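Giardin subunit alpha-1 (Giardia intestinalis, PDB 4EVF) binds phospholipids such as phosphatidylserine in a calcium-dependent manner as an annexin, and is involved in attachment of the parasite to the intestinal mucosa. Local coordinates at residues A[50-55]-A[67-72]; A[60-66]-A[283-288]; A[239-245]-A[275-281]; A[248-252]-A[288-292]; A[259-263]-A[291-295]. One frame throughout, in Å; residues are numbered along the deposited sequence.

Contact 1 of 5, residues A[50-55]-A[67-72]; sequences LPDDIK and LMDLFS
Helix 50-57 and the C-terminal end of helix 62-70 lie side by side, with Pro51 and Met68 closest in register at 4.5 Å between CA atoms. Pro51, in the first turn, where no backbone N-H is needed, offers a compact apolar face, its CD 3.6 Å from Phe71 O. Leu67 (chi1 m, chi2 t) sets its CB 4.1 Å from Ile54 CG2. Met68, also m, t with chi3 p, is pliable enough to run across the neighbouring helix: its CG lies 3.7 Å from Pro51 O and 4.0 Å from Ile54 CG2, its SD 3.7 Å from Lys55 CB. By Phe71 (-116/16) the chain has left the helix; its ring (chi1 m, chi2 -69°) puts CD1 3.4 Å from Leu50 CD2 and CD2 3.9 Å from Ile54 CD1. Ser72 OG donates a hydrogen bond to Met68 O at 2.8 Å. These are the fourth and fifth helices of annexin repeat 1, with Leu11 behind Leu50 and Phe71. With no hydrogen bond crossing the interface, cohesion rests on apolar shape fit.

Contact 2 of 5, residues A[60-66]-A[283-288]; sequences GGSEESL and RMAPIL
Side chains must bridge a wide gap here: the short axes of helices 62-66 and 284-288 come no closer than 10.6 Å and run at 25°, nearly parallel, with Glu63 and Met284 nearest at 6.0 Å between CA atoms. Gly60 (146/-171) and Gly61 (96/-178) lead into the first helix in conformations that would jam a CB against the preceding carbonyl; Gly61 is the N-cap. Arg283 is extended, t through chi1 to chi3, so that its NH1 reaches Gly60 O in a very short hydrogen bond of 2.4 Å, with the oxygen at the edge of the guanidinium, near its plane. Over one guanidinium face lies Glu63 OE1, 3.4 Å from Arg283 NH1, a salt bridge of charges alone since no N-H points at it; Glu20 is a second acidic partner of the arginine. Glu63 folds back (chi1 m, chi2 p), which brings its CG to 3.5 Å from Ile287 CD1 and its OE2 to 3.3 Å from Met284 CB. Met284 (t, p, p) curls its CE to 3.7 Å from Ser62 CB. Further along, Leu66 (t, p) sets CD2 against two branched residues in m, t rotamers: Leu66 CD2 is 4.1 Å from Ile287 CG2 and 3.8 Å from Leu288 CD2. Joining the fifth helices of repeats 1 and 4, this is the pairing of first and last repeats into one module that marks the annexin fold.

Contact 3 of 5, residues A[239-245]-A[275-281]; sequences CNDKGDE and DIERCFD
At the last turn of helix 227-240, Cys239 (chi1 m) is small enough to fit against helix 272-279: its CB is 3.7 Å from Cys279 SG, its SG 4.3 Å from Ile276 CG1. The same SG meets the edge of the Phe280 ring, 5.4 Å from its centroid, a sulfur-aromatic contact. Asp241 (-85/41) leaves the helix, and Lys242 (55/46) turns the chain left-handed with its side chain directed away. Gly243 (66/66) then comes closest to the other segment, 4.7 Å from Cys279 between CA atoms. Its CA sits over the Phe280 face in a CH-pi contact, 3.6 Å from the ring centroid, and lies 3.4 Å from Cys279 O; any CB here would collide with that carbonyl. These are the turns between the first and second and between the fourth and fifth helices of annexin repeat 4, turns that in annexins generally carry the calcium sites; the present crystal is of the apo protein. Asp244 N-caps helix 245-255 through Arg247 N. Glu245 starts that helix, and water 1 links its OE2 to Asp281 N, 2.7 Å from each; Glu245 OE2 and Asp281 OD2, like charges, lie 3.8 Å apart, and Asp281 OD1 caps Met284 N.

Contact 4 of 5, residues A[248-252]-A[288-292]; sequences MRRIT and LRTLW
Met248 and Leu288 form the apolar centre between two helices, with Met248 CG 3.7 Å from Leu288 CD1. The helix 248-252 and 288-292 axes pass 11.8 Å apart at a crossing angle of 20°, nearly parallel, with Thr252 and Leu291 closest at 7.5 Å between CA atoms. Met248, all m, folds its unbranched, flexible thioether chain to bring CE within 4.0 Å of Trp292 CD1. Around this core, Ile251 CG1 is 4.2 Å from Trp292 CZ2 and Thr252 CG2 is 3.6 Å from Leu291 CD1. Trp292 (chi1 m, chi2 101°) extends its indole into the gap, so that NE1 donates to Thr252 OG1 at 3.0 Å. Thr252 (chi1 m) relays the hydrogen bonding, its OG1 donating to Met248 O at 2.5 Å. The pair joins the second and fifth helices of annexin repeat 4, while Leu66 of repeat 1 packs on Leu288 and Leu291. In so buried a setting, the threonine hydroxyl satisfies the indole N-H that would otherwise be costly to enclose.

Contact 5 of 5, residues A[259-263]-A[291-295]; sequences CLGAK and LWRVK
Leu260 (chi1 m, chi2 t) sets its CD1 over one face of the Arg293 guanidinium, 3.7 Å from Arg293 CZ, while its CD2 rests 3.6 Å from Leu291 O; an aliphatic chain suits this planar group, whose NH2 is held by Ser28 O. Leu260 belongs to a type I turn from Cys259 to Ala262, closed by Ala262 N to Cys259 O at 2.8 Å. The Trp292 indole (chi1 m, chi2 101°) turns its CZ3 corner to two small residues, which let it come close: CZ3 is 3.9 Å from Cys259 CB and 3.8 Å from Ala262 CB. The turn joins the second and third helices of annexin repeat 4, and it packs on the end of the fifth, where Arg293 (61/48) closes helix 284-292 with a Schellman motif. Register pairs Leu260 with Trp292 at 6.3 Å and Lys263 with Val294 at 7.3 Å, both between CA atoms. Lys263 (chi1 p, then t throughout) stretches its CD to 3.4 Å from Val294 CG1 and donates from NZ to Arg293 O at 3.0 Å. Water 2 donates to Leu260 O at 3.1 Å and to Trp292 O at 2.7 Å, and accepts a weak bond from Lys263 N at 3.4 Å.

Overall arrangement
Contact 1 closes early in the chain, within annexin repeat 1; contacts 3, 4 and 5 follow within repeat 4, and contact 2 spans the two repeats, with 216 residues between its segments. Helix 62-70 serves contacts 1 and 2, helix 284-292 contacts 2, 4 and 5. Centres of contacts 2 and 4, which share Leu288, are about 8 Å apart, as are those of contacts 4 and 5, which share Leu291 and Trp292; contacts 1 and 3 stand about 23 Å apart. A salt bridge from Asp69 to Arg249 connects contacts 1 and 4. Distant ends of the sequence are thereby joined into one continuous helical module of the annexin.

Contact 1 of 5, residues A[50-55]-A[67-72]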
# COMPACT_ATOMS: atom_id res chain seq x y z
N LEU A 50 -13.22 12.34 -15.43
CA LEU A 50 -12.18 11.55 -16.09
C LEU A 50 -12.31 10.04 -15.85
O LEU A 50 -12.23 9.25 -16.79
CB LEU A 50 -10.80 12.08 -15.70
CG LEU A 50 -9.51 11.47 -16.24
CD1 LEU A 50 -9.56 11.24 -17.75
CD2 LEU A 50 -8.33 12.37 -15.86
N PRO A 51 -12.49 9.62 -14.59
CA PRO A 51 -12.78 8.21 -14.31
C PRO A 51 -14.04 7.69 -15.01
O PRO A 51 -14.06 6.54 -15.44
CB PRO A 51 -12.95 8.17 -12.78
CG PRO A 51 -13.12 9.64 -12.36
CD PRO A 51 -12.31 10.41 -13.35
N ASP A 52 -15.08 8.52 -15.12
CA ASP A 52 -16.30 8.12 -15.83
C ASP A 52 -16.05 7.92 -17.32
O ASP A 52 -16.62 7.02 -17.94
CB ASP A 52 -17.44 9.14 -15.62
CG ASP A 52 -18.00 9.11 -14.20
OD1 ASP A 52 -17.66 8.19 -13.44
OD2 ASP A 52 -18.79 10.02 -13.86
N ASP A 53 -15.21 8.76 -17.91
CA ASP A 53 -14.90 8.63 -19.33
C ASP A 53 -14.05 7.38 -19.57
O ASP A 53 -14.31 6.60 -20.49
CB ASP A 53 -14.23 9.89 -19.87
CG ASP A 53 -15.22 10.87 -20.50
OD1 ASP A 53 -16.43 10.59 -20.45
OD2 ASP A 53 -14.78 11.91 -21.05
N ILE A 54 -13.05 7.19 -18.72
CA ILE A 54 -12.23 5.98 -18.75
C ILE A 54 -13.09 4.71 -18.66
O ILE A 54 -12.93 3.79 -19.46
CB ILE A 54 -11.20 6.00 -17.62
CG1 ILE A 54 -10.25 7.19 -17.80
CG2 ILE A 54 -10.41 4.69 -17.57
CD1 ILE A 54 -9.34 7.40 -16.63
N LYS A 55 -14.00 4.67 -17.69
CA LYS A 55 -14.86 3.51 -17.53
C LYS A 55 -15.67 3.23 -18.79
O LYS A 55 -15.84 2.08 -19.19
CB LYS A 55 -15.81 3.70 -16.34
CG LYS A 55 -16.80 2.57 -16.18
CD LYS A 55 -17.64 2.73 -14.92
CE LYS A 55 -18.53 1.52 -14.67
NZ LYS A 55 -19.24 1.60 -13.36
N LEU A 67 -7.00 2.11 -13.73
CA LEU A 67 -6.85 3.37 -14.47
C LEU A 67 -7.78 4.47 -13.95
O LEU A 67 -7.38 5.63 -13.81
CB LEU A 67 -7.00 3.14 -15.98
CG LEU A 67 -5.91 2.23 -16.56
CD1 LEU A 67 -6.15 1.89 -18.03
CD2 LEU A 67 -4.53 2.85 -16.36
N MET A 68 -9.02 4.08 -13.66
CA MET A 68 -10.00 4.95 -12.98
C MET A 68 -9.48 5.45 -11.64
O MET A 68 -9.56 6.64 -11.35
CB MET A 68 -11.32 4.20 -12.74
CG MET A 68 -12.05 3.79 -14.01
SD MET A 68 -13.49 2.76 -13.66
CE MET A 68 -14.52 3.87 -12.68
N ASP A 69 -8.97 4.53 -10.83
CA ASP A 69 -8.47 4.85 -9.50
C ASP A 69 -7.41 5.95 -9.56
O ASP A 69 -7.41 6.87 -8.74
CB ASP A 69 -7.85 3.60 -8.84
CG ASP A 69 -8.89 2.55 -8.44
OD1 ASP A 69 -10.10 2.84 -8.46
OD2 ASP A 69 -8.47 1.43 -8.09
N LEU A 70 -6.51 5.83 -10.52
CA LEU A 70 -5.40 6.78 -10.67
C LEU A 70 -5.88 8.21 -10.93
O LEU A 70 -5.13 9.17 -10.70
CB LEU A 70 -4.44 6.34 -11.77
CG LEU A 70 -3.68 5.05 -11.43
CD1 LEU A 70 -3.06 4.42 -12.68
CD2 LEU A 70 -2.61 5.31 -10.36
N PHE A 71 -7.12 8.35 -11.40
CA PHE A 71 -7.67 9.69 -11.65
C PHE A 71 -8.86 9.99 -10.75
O PHE A 71 -9.63 10.95 -10.97
CB PHE A 71 -7.95 9.88 -13.15
CG PHE A 71 -6.69 9.96 -13.97
CD1 PHE A 71 -5.86 11.07 -13.85
CD2 PHE A 71 -6.30 8.92 -14.79
CE1 PHE A 71 -4.69 11.16 -14.57
CE2 PHE A 71 -5.13 9.00 -15.52
CZ PHE A 71 -4.32 10.11 -15.41
N SER A 72 -8.97 9.18 -9.70
CA SER A 72 -9.96 9.38 -8.66
C SER A 72 -9.31 9.91 -7.39
O SER A 72 -8.10 10.09 -7.34
CB SER A 72 -10.68 8.06 -8.37
OG SER A 72 -11.37 7.63 -9.53

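Contact 2 of 5, residues A[60-66]-A[283-288]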
# COMPACT_ATOMS: atom_id res chain seq x y z
N GLY A 60 -12.74 -3.42 -19.29
CA GLY A 60 -13.12 -3.62 -17.92
C GLY A 60 -12.20 -4.60 -17.27
O GLY A 60 -11.23 -5.04 -17.85
N GLY A 61 -12.53 -5.01 -16.08
CA GLY A 61 -11.59 -5.87 -15.43
C GLY A 61 -10.75 -4.98 -14.55
O GLY A 61 -11.02 -3.78 -14.46
N SER A 62 -9.78 -5.56 -13.88
CA SER A 62 -8.95 -4.81 -12.94
C SER A 62 -8.16 -3.70 -13.63
O SER A 62 -7.76 -2.74 -12.97
CB SER A 62 -8.00 -5.75 -12.19
OG SER A 62 -8.69 -6.50 -11.21
N GLU A 63 -7.95 -3.85 -14.94
CA GLU A 63 -7.21 -2.86 -15.72
C GLU A 63 -7.94 -1.52 -15.75
O GLU A 63 -7.34 -0.48 -15.47
CB GLU A 63 -7.00 -3.34 -17.17
CG GLU A 63 -5.98 -4.46 -17.34
CD GLU A 63 -6.58 -5.83 -17.17
OE1 GLU A 63 -7.76 -5.89 -16.74
OE2 GLU A 63 -5.89 -6.84 -17.46
N GLU A 64 -9.22 -1.55 -16.08
CA GLU A 64 -10.00 -0.32 -16.14
C GLU A 64 -10.14 0.27 -14.74
O GLU A 64 -9.95 1.47 -14.55
CB GLU A 64 -11.37 -0.56 -16.79
CG GLU A 64 -12.54 -0.60 -15.83
CD GLU A 64 -13.88 -0.48 -16.53
OE1 GLU A 64 -14.91 -0.68 -15.85
OE2 GLU A 64 -13.91 -0.19 -17.75
N SER A 65 -10.43 -0.58 -13.76
CA SER A 65 -10.59 -0.12 -12.38
C SER A 65 -9.36 0.62 -11.88
O SER A 65 -9.47 1.69 -11.27
CB SER A 65 -10.92 -1.30 -11.45
OG SER A 65 -12.21 -1.80 -11.73
N LEU A 66 -8.18 0.04 -12.14
CA LEU A 66 -6.90 0.65 -11.79
C LEU A 66 -6.72 2.03 -12.43
O LEU A 66 -6.33 3.00 -11.77
CB LEU A 66 -5.75 -0.27 -12.18
CG LEU A 66 -4.32 0.31 -12.11
CD1 LEU A 66 -4.03 0.94 -10.76
CD2 LEU A 66 -3.25 -0.75 -12.42
N ARG A 283 -2.66 -8.14 -21.22
CA ARG A 283 -3.28 -6.83 -21.03
C ARG A 283 -2.74 -6.12 -19.78
O ARG A 283 -2.23 -5.00 -19.85
CB ARG A 283 -4.81 -6.98 -20.95
CG ARG A 283 -5.58 -5.66 -20.84
CD ARG A 283 -7.06 -5.93 -20.61
NE ARG A 283 -7.85 -4.71 -20.47
CZ ARG A 283 -9.07 -4.68 -19.96
NH1 ARG A 283 -9.64 -5.80 -19.53
NH2 ARG A 283 -9.73 -3.53 -19.86
N MET A 284 -2.84 -6.78 -18.63
CA MET A 284 -2.47 -6.18 -17.35
C MET A 284 -0.98 -5.86 -17.23
O MET A 284 -0.61 -4.80 -16.70
CB MET A 284 -2.87 -7.09 -16.19
CG MET A 284 -2.37 -6.62 -14.83
SD MET A 284 -3.15 -5.06 -14.31
CE MET A 284 -4.83 -5.61 -14.05
N ALA A 285 -0.13 -6.77 -17.69
CA ALA A 285 1.30 -6.62 -17.47
C ALA A 285 1.92 -5.32 -18.01
O ALA A 285 2.67 -4.65 -17.29
CB ALA A 285 2.06 -7.84 -18.00
N PRO A 286 1.64 -4.97 -19.27
CA PRO A 286 2.24 -3.73 -19.77
C PRO A 286 1.75 -2.52 -18.98
O PRO A 286 2.50 -1.56 -18.79
CB PRO A 286 1.76 -3.65 -21.23
CG PRO A 286 0.64 -4.63 -21.34
CD PRO A 286 0.92 -5.70 -20.33
N ILE A 287 0.51 -2.57 -18.52
CA ILE A 287 -0.03 -1.50 -17.71
C ILE A 287 0.79 -1.36 -16.43
O ILE A 287 1.24 -0.27 -16.10
CB ILE A 287 -1.51 -1.71 -17.39
CG1 ILE A 287 -2.35 -1.57 -18.67
CG2 ILE A 287 -1.98 -0.74 -16.30
CD1 ILE A 287 -3.80 -1.99 -18.51
N LEU A 288 0.99 -2.48 -15.71
CA LEU A 288 1.74 -2.43 -14.46
C LEU A 288 3.19 -1.98 -14.66
O LEU A 288 3.68 -1.11 -13.93
CB LEU A 288 1.67 -3.77 -13.71
CG LEU A 288 0.32 -4.26 -13.17
CD1 LEU A 288 0.48 -5.63 -12.47
CD2 LEU A 288 -0.33 -3.22 -12.23

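Contact 3 of 5, residues A[239-245]-A[275-281]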
# COMPACT_ATOMS: atom_id res chain seq x y z
N CYS A 239 3.07 -11.36 -7.42
CA CYS A 239 3.61 -12.15 -8.52
C CYS A 239 3.53 -13.63 -8.17
O CYS A 239 3.00 -14.44 -8.95
CB CYS A 239 5.05 -11.74 -8.83
SG CYS A 239 5.19 -10.14 -9.68
N ASN A 240 4.02 -13.97 -6.99
CA ASN A 240 4.00 -15.35 -6.49
C ASN A 240 2.61 -15.97 -6.29
O ASN A 240 2.44 -17.19 -6.37
CB ASN A 240 4.82 -15.46 -5.21
CG ASN A 240 6.27 -15.09 -5.42
OD1 ASN A 240 6.78 -15.14 -6.55
ND2 ASN A 240 6.96 -14.70 -4.35
N ASP A 241 1.61 -15.14 -6.01
CA ASP A 241 0.24 -15.62 -5.89
C ASP A 241 -0.42 -15.68 -7.27
O ASP A 241 -1.58 -15.30 -7.42
CB ASP A 241 -0.58 -14.73 -4.97
CG ASP A 241 -0.11 -14.79 -3.53
OD1 ASP A 241 0.69 -15.69 -3.19
OD2 ASP A 241 -0.56 -13.94 -2.73
N LYS A 242 0.34 -16.14 -8.26
CA LYS A 242 -0.15 -16.31 -9.62
C LYS A 242 -0.76 -15.04 -10.20
O LYS A 242 -1.85 -15.07 -10.78
CB LYS A 242 -1.15 -17.47 -9.69
CG LYS A 242 -0.56 -18.81 -9.26
CD LYS A 242 -1.37 -19.98 -9.82
CE LYS A 242 -0.74 -21.33 -9.49
NZ LYS A 242 -1.54 -22.47 -10.04
N GLY A 243 -0.06 -13.92 -10.03
CA GLY A 243 -0.47 -12.65 -10.61
C GLY A 243 -1.76 -12.12 -10.02
O GLY A 243 -2.78 -12.04 -10.69
N ASP A 244 -1.71 -11.78 -8.73
CA ASP A 244 -2.85 -11.25 -8.01
C ASP A 244 -3.21 -9.87 -8.56
O ASP A 244 -2.61 -8.87 -8.16
CB ASP A 244 -2.49 -11.12 -6.52
CG ASP A 244 -3.68 -10.73 -5.67
OD1 ASP A 244 -4.66 -10.15 -6.19
OD2 ASP A 244 -3.62 -10.99 -4.46
N GLU A 245 -4.20 -9.83 -9.45
CA GLU A 245 -4.64 -8.56 -10.03
C GLU A 245 -5.25 -7.62 -9.00
O GLU A 245 -5.04 -6.40 -9.05
CB GLU A 245 -5.63 -8.80 -11.17
CG GLU A 245 -4.98 -9.41 -12.41
CD GLU A 245 -5.83 -9.21 -13.67
OE1 GLU A 245 -7.07 -9.11 -13.56
OE2 GLU A 245 -5.23 -9.14 -14.77
N ASP A 275 9.47 -10.21 -13.61
CA ASP A 275 8.48 -10.94 -12.82
C ASP A 275 7.04 -10.56 -13.15
O ASP A 275 6.16 -11.43 -13.23
CB ASP A 275 8.73 -10.77 -11.31
CG ASP A 275 9.97 -11.52 -10.85
OD1 ASP A 275 10.55 -12.27 -11.67
OD2 ASP A 275 10.37 -11.36 -9.68
N ILE A 276 6.78 -9.27 -13.34
CA ILE A 276 5.44 -8.85 -13.72
C ILE A 276 5.09 -9.41 -15.08
O ILE A 276 3.95 -9.82 -15.34
CB ILE A 276 5.31 -7.32 -13.75
CG1 ILE A 276 5.31 -6.77 -12.32
CG2 ILE A 276 4.04 -6.92 -14.49
CD1 ILE A 276 5.38 -5.23 -12.22
N GLU A 277 6.09 -9.43 -15.95
CA GLU A 277 5.93 -9.93 -17.31
C GLU A 277 5.42 -11.37 -17.27
O GLU A 277 4.46 -11.74 -17.95
CB GLU A 277 7.28 -9.88 -18.02
CG GLU A 277 7.31 -8.96 -19.21
CD GLU A 277 6.53 -9.51 -20.38
OE1 GLU A 277 6.52 -10.75 -20.54
OE2 GLU A 277 5.93 -8.72 -21.13
N ARG A 278 6.05 -12.17 -16.42
CA ARG A 278 5.72 -13.58 -16.34
C ARG A 278 4.36 -13.83 -15.69
O ARG A 278 3.55 -14.61 -16.19
CB ARG A 278 6.81 -14.32 -15.57
CG ARG A 278 6.61 -15.82 -15.53
CD ARG A 278 7.67 -16.49 -14.67
NE ARG A 278 7.41 -16.29 -13.26
CZ ARG A 278 8.08 -15.43 -12.50
NH1 ARG A 278 9.07 -14.73 -13.03
NH2 ARG A 278 7.78 -15.30 -11.21
N CYS A 279 4.12 -13.14 -14.58
CA CYS A 279 3.02 -13.49 -13.69
C CYS A 279 1.66 -12.90 -14.07
O CYS A 279 0.63 -13.43 -13.68
CB CYS A 279 3.39 -13.12 -12.25
SG CYS A 279 4.92 -13.97 -11.73
N PHE A 280 1.68 -11.82 -14.84
CA PHE A 280 0.46 -11.15 -15.27
C PHE A 280 0.18 -11.30 -16.77
O PHE A 280 1.10 -11.47 -17.56
CB PHE A 280 0.50 -9.67 -14.84
CG PHE A 280 0.44 -9.50 -13.35
CD1 PHE A 280 -0.78 -9.32 -12.72
CD2 PHE A 280 1.59 -9.57 -12.59
CE1 PHE A 280 -0.85 -9.20 -11.34
CE2 PHE A 280 1.53 -9.45 -11.21
CZ PHE A 280 0.31 -9.27 -10.59
N ASP A 281 -1.09 -11.24 -17.16
CA ASP A 281 -1.47 -11.49 -18.56
C ASP A 281 -1.11 -10.37 -19.52
O ASP A 281 -0.58 -9.32 -19.12
CB ASP A 281 -2.96 -11.88 -18.70
CG ASP A 281 -3.91 -10.69 -18.54
OD1 ASP A 281 -3.53 -9.55 -18.86
OD2 ASP A 281 -5.06 -10.91 -18.09
O HOH W 1 -2.92 -10.51 -15.32

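Contact 4 of 5, residues A[248-252]-A[288-292]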
# COMPACT_ATOMS: atom_id res chain seq x y z
N MET A 248 -2.55 -5.87 -7.00
CA MET A 248 -1.80 -4.93 -7.81
C MET A 248 -2.62 -3.68 -8.06
O MET A 248 -2.07 -2.57 -8.09
CB MET A 248 -1.30 -5.56 -9.12
CG MET A 248 -0.07 -6.45 -8.92
SD MET A 248 1.27 -5.69 -7.97
CE MET A 248 1.92 -4.56 -9.21
N ARG A 249 -3.93 -3.84 -8.18
CA ARG A 249 -4.81 -2.70 -8.41
C ARG A 249 -4.92 -1.84 -7.16
O ARG A 249 -4.90 -0.60 -7.23
CB ARG A 249 -6.20 -3.16 -8.86
CG ARG A 249 -7.17 -1.99 -8.98
CD ARG A 249 -8.55 -2.35 -8.46
NE ARG A 249 -9.33 -1.15 -8.15
CZ ARG A 249 -10.62 -1.17 -7.83
NH1 ARG A 249 -11.28 -2.32 -7.80
NH2 ARG A 249 -11.26 -0.04 -7.55
N ARG A 250 -5.04 -2.49 -6.00
CA ARG A 250 -5.08 -1.75 -4.75
C ARG A 250 -3.81 -0.91 -4.58
O ARG A 250 -3.90 0.31 -4.52
CB ARG A 250 -5.30 -2.67 -3.55
CG ARG A 250 -6.71 -3.28 -3.52
CD ARG A 250 -6.97 -4.00 -2.20
NE ARG A 250 -6.04 -5.11 -1.99
CZ ARG A 250 -6.32 -6.39 -2.25
NH1 ARG A 250 -7.51 -6.73 -2.73
NH2 ARG A 250 -5.41 -7.33 -2.01
N ILE A 251 -2.65 -1.55 -4.54
CA ILE A 251 -1.43 -0.81 -4.20
C ILE A 251 -0.95 0.13 -5.31
O ILE A 251 -0.41 1.21 -5.03
CB ILE A 251 -0.28 -1.73 -3.70
CG1 ILE A 251 0.41 -2.46 -4.86
CG2 ILE A 251 -0.79 -2.74 -2.68
CD1 ILE A 251 1.39 -3.52 -4.36
N THR A 252 -1.15 -0.25 -6.57
CA THR A 252 -0.76 0.63 -7.67
C THR A 252 -1.69 1.85 -7.73
O THR A 252 -1.22 2.99 -7.86
CB THR A 252 -0.73 -0.10 -9.02
OG1 THR A 252 -0.01 -1.34 -8.86
CG2 THR A 252 -0.03 0.74 -10.07
N LEU A 288 0.99 -2.48 -15.71
CA LEU A 288 1.74 -2.43 -14.46
C LEU A 288 3.19 -1.98 -14.66
O LEU A 288 3.68 -1.11 -13.93
CB LEU A 288 1.67 -3.77 -13.71
CG LEU A 288 0.32 -4.26 -13.17
CD1 LEU A 288 0.48 -5.63 -12.47
CD2 LEU A 288 -0.33 -3.22 -12.23
N ARG A 289 3.87 -2.55 -15.65
CA ARG A 289 5.23 -2.18 -15.93
C ARG A 289 5.36 -0.68 -16.28
O ARG A 289 6.30 -0.07 -15.94
CB ARG A 289 5.90 -3.04 -17.01
CG ARG A 289 6.25 -4.46 -16.62
CD ARG A 289 6.83 -5.24 -17.77
NE ARG A 289 8.25 -5.03 -17.82
CZ ARG A 289 9.10 -5.66 -18.60
NH1 ARG A 289 8.71 -6.60 -19.40
NH2 ARG A 289 10.37 -5.37 -18.53
N THR A 290 4.40 -0.12 -16.96
CA THR A 290 4.39 1.32 -17.24
C THR A 290 4.31 2.12 -15.93
O THR A 290 5.14 3.00 -15.67
CB THR A 290 3.22 1.71 -18.16
OG1 THR A 290 3.27 0.94 -19.37
CG2 THR A 290 3.28 3.19 -18.50
N LEU A 291 3.32 1.79 -15.12
CA LEU A 291 3.08 2.53 -13.87
C LEU A 291 4.23 2.43 -12.88
O LEU A 291 4.50 3.39 -12.16
CB LEU A 291 1.76 2.10 -13.23
CG LEU A 291 0.49 2.37 -14.05
CD1 LEU A 291 -0.70 1.56 -13.54
CD2 LEU A 291 0.16 3.88 -14.05
N TRP A 292 4.91 1.28 -12.85
CA TRP A 292 5.99 1.05 -11.90
C TRP A 292 7.35 1.43 -12.47
O TRP A 292 8.37 1.35 -11.79
CB TRP A 292 5.98 -0.38 -11.36
CG TRP A 292 4.87 -0.60 -10.40
CD1 TRP A 292 3.67 -1.21 -10.65
CD2 TRP A 292 4.82 -0.17 -9.03
NE1 TRP A 292 2.89 -1.19 -9.51
CE2 TRP A 292 3.58 -0.57 -8.51
CE3 TRP A 292 5.73 0.50 -8.20
CZ2 TRP A 292 3.21 -0.32 -7.19
CZ3 TRP A 292 5.37 0.75 -6.88
CH2 TRP A 292 4.11 0.34 -6.39

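Contact 5 of 5, residues A[259-263]-A[291-295]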
# COMPACT_ATOMS: atom_id res chain seq x y z
N CYS A 259 5.82 5.13 -4.00
CA CYS A 259 6.62 3.92 -3.78
C CYS A 259 7.51 3.59 -4.96
O CYS A 259 7.93 2.44 -5.11
CB CYS A 259 5.70 2.72 -3.54
SG CYS A 259 4.64 2.82 -2.07
N LEU A 260 7.79 4.56 -5.82
CA LEU A 260 8.50 4.23 -7.06
C LEU A 260 9.91 3.66 -6.85
O LEU A 260 10.51 3.12 -7.78
CB LEU A 260 8.49 5.41 -8.03
CG LEU A 260 7.14 5.64 -8.71
CD1 LEU A 260 7.13 6.95 -9.48
CD2 LEU A 260 6.77 4.46 -9.64
N GLY A 261 10.44 3.77 -5.63
CA GLY A 261 11.71 3.15 -5.29
C GLY A 261 11.60 1.64 -5.13
O GLY A 261 12.57 0.94 -4.87
N ALA A 262 10.38 1.13 -5.31
CA ALA A 262 10.13 -0.29 -5.16
C ALA A 262 11.02 -1.12 -6.09
O ALA A 262 11.55 -2.16 -5.69
CB ALA A 262 8.66 -0.58 -5.41
N LYS A 263 11.23 -0.65 -7.32
CA LYS A 263 11.99 -1.44 -8.28
C LYS A 263 13.43 -1.73 -7.83
O LYS A 263 14.00 -2.78 -8.15
CB LYS A 263 11.96 -0.80 -9.68
CG LYS A 263 12.38 0.64 -9.71
CD LYS A 263 12.17 1.24 -11.10
CE LYS A 263 12.20 2.76 -11.04
NZ LYS A 263 12.12 3.37 -12.39
N LEU A 291 3.32 1.79 -15.12
CA LEU A 291 3.08 2.53 -13.87
C LEU A 291 4.23 2.43 -12.88
O LEU A 291 4.50 3.39 -12.16
CB LEU A 291 1.76 2.10 -13.23
CG LEU A 291 0.49 2.37 -14.05
CD1 LEU A 291 -0.70 1.56 -13.54
CD2 LEU A 291 0.16 3.88 -14.05
N TRP A 292 4.91 1.28 -12.85
CA TRP A 292 5.99 1.05 -11.90
C TRP A 292 7.35 1.43 -12.47
O TRP A 292 8.37 1.35 -11.79
CB TRP A 292 5.98 -0.38 -11.36
CG TRP A 292 4.87 -0.60 -10.40
CD1 TRP A 292 3.67 -1.21 -10.65
CD2 TRP A 292 4.82 -0.17 -9.03
NE1 TRP A 292 2.89 -1.19 -9.51
CE2 TRP A 292 3.58 -0.57 -8.51
CE3 TRP A 292 5.73 0.50 -8.20
CZ2 TRP A 292 3.21 -0.32 -7.19
CZ3 TRP A 292 5.37 0.75 -6.88
CH2 TRP A 292 4.11 0.34 -6.39
N ARG A 293 7.35 1.88 -13.72
CA ARG A 293 8.54 2.35 -14.41
C ARG A 293 9.61 1.27 -14.55
O ARG A 293 10.78 1.50 -14.28
CB ARG A 293 9.11 3.61 -13.74
CG ARG A 293 8.25 4.83 -13.95
CD ARG A 293 8.93 6.10 -13.44
NE ARG A 293 7.97 7.20 -13.38
CZ ARG A 293 8.21 8.36 -12.77
NH1 ARG A 293 9.36 8.57 -12.15
NH2 ARG A 293 7.28 9.31 -12.76
N VAL A 294 9.18 0.10 -14.99
CA VAL A 294 10.10 -0.95 -15.27
C VAL A 294 9.76 -1.62 -16.61
O VAL A 294 9.61 -2.81 -16.67
CB VAL A 294 10.22 -1.96 -14.12
CG1 VAL A 294 10.69 -1.26 -12.88
CG2 VAL A 294 8.95 -2.61 -13.80
N LYS A 295 9.66 -0.83 -17.68
CA LYS A 295 9.55 -1.37 -19.03
C LYS A 295 10.84 -2.11 -19.38
O LYS A 295 10.88 -2.89 -20.33
CB LYS A 295 9.32 -0.25 -20.04
CG LYS A 295 8.10 0.60 -19.78
CD LYS A 295 8.05 1.78 -20.75
CE LYS A 295 6.82 2.63 -20.51
NZ LYS A 295 5.72 2.14 -21.39
O HOH W 2 8.89 0.90 -9.16